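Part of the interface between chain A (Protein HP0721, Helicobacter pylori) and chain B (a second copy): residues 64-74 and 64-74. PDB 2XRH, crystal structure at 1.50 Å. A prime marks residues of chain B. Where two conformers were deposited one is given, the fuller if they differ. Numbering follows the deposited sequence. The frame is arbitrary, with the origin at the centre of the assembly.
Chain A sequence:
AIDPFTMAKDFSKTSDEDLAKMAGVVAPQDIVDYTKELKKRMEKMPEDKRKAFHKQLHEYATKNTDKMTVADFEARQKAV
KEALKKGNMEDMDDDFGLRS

Chain A 64-74: NTDKMTVADFE
Chain B 64-74: NTDKMTVADFE

Val70 is the centre of the contact and loses more area to the other stretch than any other residue. Its chi1 is t (177°). CG1 lies over one face of the Phe73′ ring, 4.3 Å from the centroid, a CH-pi contact. Val70 CG2 packs 3.4 Å from Phe73′ CB and 4.1 Å from Met68′ CB. Phe73′ is t, with chi2 76°; Met68′ is m, t, p, and its end leads away. An exact two-fold axis repeats every contact with the chains exchanged.

Around this apolar core the backbones pair. Thr69 and Thr69′ form a single beta bridge, CA to CA 4.5 Å. Val70 N donates to Met68′ O at 2.9 Å, and Thr69 CA lies 3.3 Å from the same Met68′ O.

Each chain leaves a helix and makes a type I turn from Thr65 to Met68, closed by Met68 N to Thr65 O, 3.0 Å. Met68 and Thr69 are extended (-69/156, -74/153). A helix then starts at Val70; the two such helices cross at 87°, axes 10.3 Å apart.

Farther out, Ala71 N, free in the first helical turn, donates to Asp66′ O at 3.1 Å. Ala71 CB points toward the partner, 3.5 Å from Asp66′ OD1. Thr69, chi1 p, caps its own helix: Asp72 N donates to Thr69 OG1 at 3.1 Å.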

# COMPACT_ATOMS: atom_id res chain seq x y z
N ASN A 64 -1.44 2.67 -14.57
CA ASN A 64 -0.03 2.44 -14.82
C ASN A 64 0.59 1.45 -13.88
O ASN A 64 1.68 0.94 -14.18
CB ASN A 64 0.79 3.73 -14.72
CG ASN A 64 0.62 4.63 -15.93
OD1 ASN A 64 0.40 4.14 -17.01
ND2 ASN A 64 0.78 5.96 -15.75
N THR A 65 -0.08 1.16 -12.77
CA THR A 65 0.47 0.23 -11.77
C THR A 65 -0.37 -1.01 -11.51
O THR A 65 0.13 -1.94 -10.85
CB THR A 65 0.77 0.96 -10.43
OG1 THR A 65 -0.46 1.47 -9.88
CG2 THR A 65 1.79 2.07 -10.65
N ASP A 66 -1.61 -1.05 -12.03
CA ASP A 66 -2.53 -2.16 -11.80
C ASP A 66 -1.94 -3.53 -12.08
O ASP A 66 -2.25 -4.47 -11.36
CB ASP A 66 -3.82 -2.02 -12.66
CG ASP A 66 -4.94 -1.31 -11.98
OD1 ASP A 66 -4.91 -1.10 -10.75
OD2 ASP A 66 -5.86 -0.93 -12.75
N LYS A 67 -1.15 -3.66 -13.15
CA LYS A 67 -0.61 -4.97 -13.61
C LYS A 67 0.76 -5.25 -13.07
O LYS A 67 1.30 -6.33 -13.34
CB LYS A 67 -0.60 -5.00 -15.14
CG LYS A 67 -2.01 -4.76 -15.72
CD LYS A 67 -3.20 -5.41 -14.95
CE LYS A 67 -4.63 -5.19 -15.59
NZ LYS A 67 -5.01 -3.75 -15.58
N MET A 68 1.34 -4.32 -12.31
CA MET A 68 2.63 -4.59 -11.68
C MET A 68 2.41 -5.65 -10.60
O MET A 68 1.31 -5.76 -10.06
CB MET A 68 3.19 -3.33 -11.02
CG MET A 68 3.71 -2.26 -11.94
SD MET A 68 4.26 -0.85 -11.01
CE MET A 68 5.75 -1.49 -10.34
N THR A 69 3.45 -6.37 -10.27
CA THR A 69 3.40 -7.23 -9.08
C THR A 69 3.49 -6.36 -7.83
O THR A 69 4.07 -5.30 -7.82
CB THR A 69 4.52 -8.27 -9.06
OG1 THR A 69 5.80 -7.63 -8.94
CG2 THR A 69 4.50 -9.19 -10.29
N VAL A 70 2.92 -6.86 -6.74
CA VAL A 70 3.06 -6.21 -5.46
C VAL A 70 4.54 -6.04 -5.09
O VAL A 70 4.93 -5.00 -4.59
CB VAL A 70 2.30 -6.95 -4.39
CG1 VAL A 70 2.53 -6.27 -2.98
CG2 VAL A 70 0.83 -6.97 -4.75
N ALA A 71 5.36 -7.04 -5.35
CA ALA A 71 6.76 -6.94 -5.01
C ALA A 71 7.42 -5.74 -5.69
O ALA A 71 8.13 -4.95 -5.07
CB ALA A 71 7.51 -8.20 -5.34
N ASP A 72 7.18 -5.61 -6.98
CA ASP A 72 7.80 -4.54 -7.74
C ASP A 72 7.17 -3.19 -7.32
O ASP A 72 7.88 -2.19 -7.23
CB ASP A 72 7.61 -4.75 -9.23
CG ASP A 72 8.45 -5.85 -9.79
OD1 ASP A 72 9.52 -6.15 -9.24
OD2 ASP A 72 8.01 -6.42 -10.81
N PHE A 73 5.86 -3.15 -7.08
CA PHE A 73 5.22 -1.90 -6.69
C PHE A 73 5.70 -1.42 -5.32
O PHE A 73 6.02 -0.23 -5.14
CB PHE A 73 3.71 -2.05 -6.69
CG PHE A 73 2.99 -0.81 -6.30
CD1 PHE A 73 2.86 0.24 -7.16
CD2 PHE A 73 2.27 -0.76 -5.12
CE1 PHE A 73 2.15 1.40 -6.81
CE2 PHE A 73 1.56 0.40 -4.78
CZ PHE A 73 1.52 1.46 -5.63
N GLU A 74 5.79 -2.33 -4.37
CA GLU A 74 6.27 -1.98 -3.05
C GLU A 74 7.72 -1.49 -3.09
O GLU A 74 8.09 -0.51 -2.41
CB GLU A 74 6.16 -3.16 -2.11
CG GLU A 74 6.47 -2.81 -0.69
CD GLU A 74 6.38 -4.00 0.18
OE1 GLU A 74 7.33 -4.79 0.14
OE2 GLU A 74 5.34 -4.15 0.86
N ASN B 64 3.27 -14.51 0.18
CA ASN B 64 1.96 -14.89 -0.30
C ASN B 64 1.33 -13.85 -1.19
O ASN B 64 0.36 -14.17 -1.90
CB ASN B 64 0.97 -15.15 0.84
CG ASN B 64 1.21 -16.48 1.53
OD1 ASN B 64 1.65 -17.41 0.88
ND2 ASN B 64 0.86 -16.59 2.83
N THR B 65 1.86 -12.63 -1.17
CA THR B 65 1.28 -11.55 -1.97
C THR B 65 2.22 -10.94 -3.01
O THR B 65 1.74 -10.18 -3.87
CB THR B 65 0.69 -10.43 -1.07
OG1 THR B 65 1.76 -9.84 -0.29
CG2 THR B 65 -0.41 -10.98 -0.18
N ASP B 66 3.52 -11.28 -2.95
CA ASP B 66 4.51 -10.72 -3.85
C ASP B 66 4.15 -10.80 -5.33
O ASP B 66 4.46 -9.87 -6.07
CB ASP B 66 5.90 -11.43 -3.68
CG ASP B 66 6.80 -10.78 -2.70
OD1 ASP B 66 6.57 -9.62 -2.28
OD2 ASP B 66 7.78 -11.49 -2.33
N LYS B 67 3.55 -11.91 -5.77
CA LYS B 67 3.25 -12.16 -7.20
C LYS B 67 1.87 -11.75 -7.58
O LYS B 67 1.51 -11.86 -8.76
CB LYS B 67 3.48 -13.65 -7.51
CG LYS B 67 4.92 -14.08 -7.17
CD LYS B 67 6.05 -13.06 -7.49
CE LYS B 67 7.52 -13.54 -7.17
NZ LYS B 67 7.71 -13.78 -5.71
N MET B 68 1.07 -11.27 -6.63
CA MET B 68 -0.26 -10.76 -6.97
C MET B 68 -0.07 -9.48 -7.77
O MET B 68 0.93 -8.79 -7.62
CB MET B 68 -1.06 -10.44 -5.70
CG MET B 68 -1.57 -11.61 -4.91
SD MET B 68 -2.43 -11.06 -3.46
CE MET B 68 -3.91 -10.46 -4.18
N THR B 69 -1.06 -9.14 -8.57
CA THR B 69 -1.08 -7.80 -9.18
C THR B 69 -1.46 -6.77 -8.13
O THR B 69 -2.17 -7.05 -7.18
CB THR B 69 -2.05 -7.71 -10.35
OG1 THR B 69 -3.41 -7.88 -9.90
CG2 THR B 69 -1.74 -8.72 -11.47
N VAL B 70 -1.00 -5.54 -8.33
CA VAL B 70 -1.41 -4.45 -7.48
C VAL B 70 -2.94 -4.30 -7.47
O VAL B 70 -3.53 -4.07 -6.43
CB VAL B 70 -0.74 -3.16 -7.90
CG1 VAL B 70 -1.26 -1.96 -7.02
CG2 VAL B 70 0.76 -3.33 -7.76
N ALA B 71 -3.59 -4.46 -8.62
CA ALA B 71 -5.02 -4.31 -8.66
C ALA B 71 -5.72 -5.30 -7.72
O ALA B 71 -6.61 -4.94 -6.95
CB ALA B 71 -5.55 -4.48 -10.06
N ASP B 72 -5.30 -6.55 -7.79
CA ASP B 72 -5.93 -7.58 -6.98
C ASP B 72 -5.55 -7.36 -5.50
O ASP B 72 -6.37 -7.57 -4.62
CB ASP B 72 -5.49 -8.96 -7.43
CG ASP B 72 -6.10 -9.39 -8.73
OD1 ASP B 72 -7.20 -8.93 -9.08
OD2 ASP B 72 -5.45 -10.21 -9.40
N PHE B 73 -4.30 -6.97 -5.23
CA PHE B 73 -3.88 -6.76 -3.84
C PHE B 73 -4.61 -5.59 -3.19
O PHE B 73 -5.10 -5.69 -2.06
CB PHE B 73 -2.38 -6.55 -3.76
CG PHE B 73 -1.89 -6.33 -2.37
CD1 PHE B 73 -1.76 -7.36 -1.49
CD2 PHE B 73 -1.36 -5.11 -2.01
CE1 PHE B 73 -1.26 -7.16 -0.20
CE2 PHE B 73 -0.86 -4.92 -0.71
CZ PHE B 73 -0.82 -5.95 0.18
N GLU B 74 -4.73 -4.50 -3.92
CA GLU B 74 -5.45 -3.35 -3.42
C GLU B 74 -6.92 -3.66 -3.16
O GLU B 74 -7.51 -3.23 -2.15
CB GLU B 74 -5.34 -2.18 -4.38
CG GLU B 74 -5.90 -0.91 -3.82
CD GLU B 74 -5.79 0.19 -4.81
OE1 GLU B 74 -6.62 0.19 -5.73
OE2 GLU B 74 -4.85 1.01 -4.68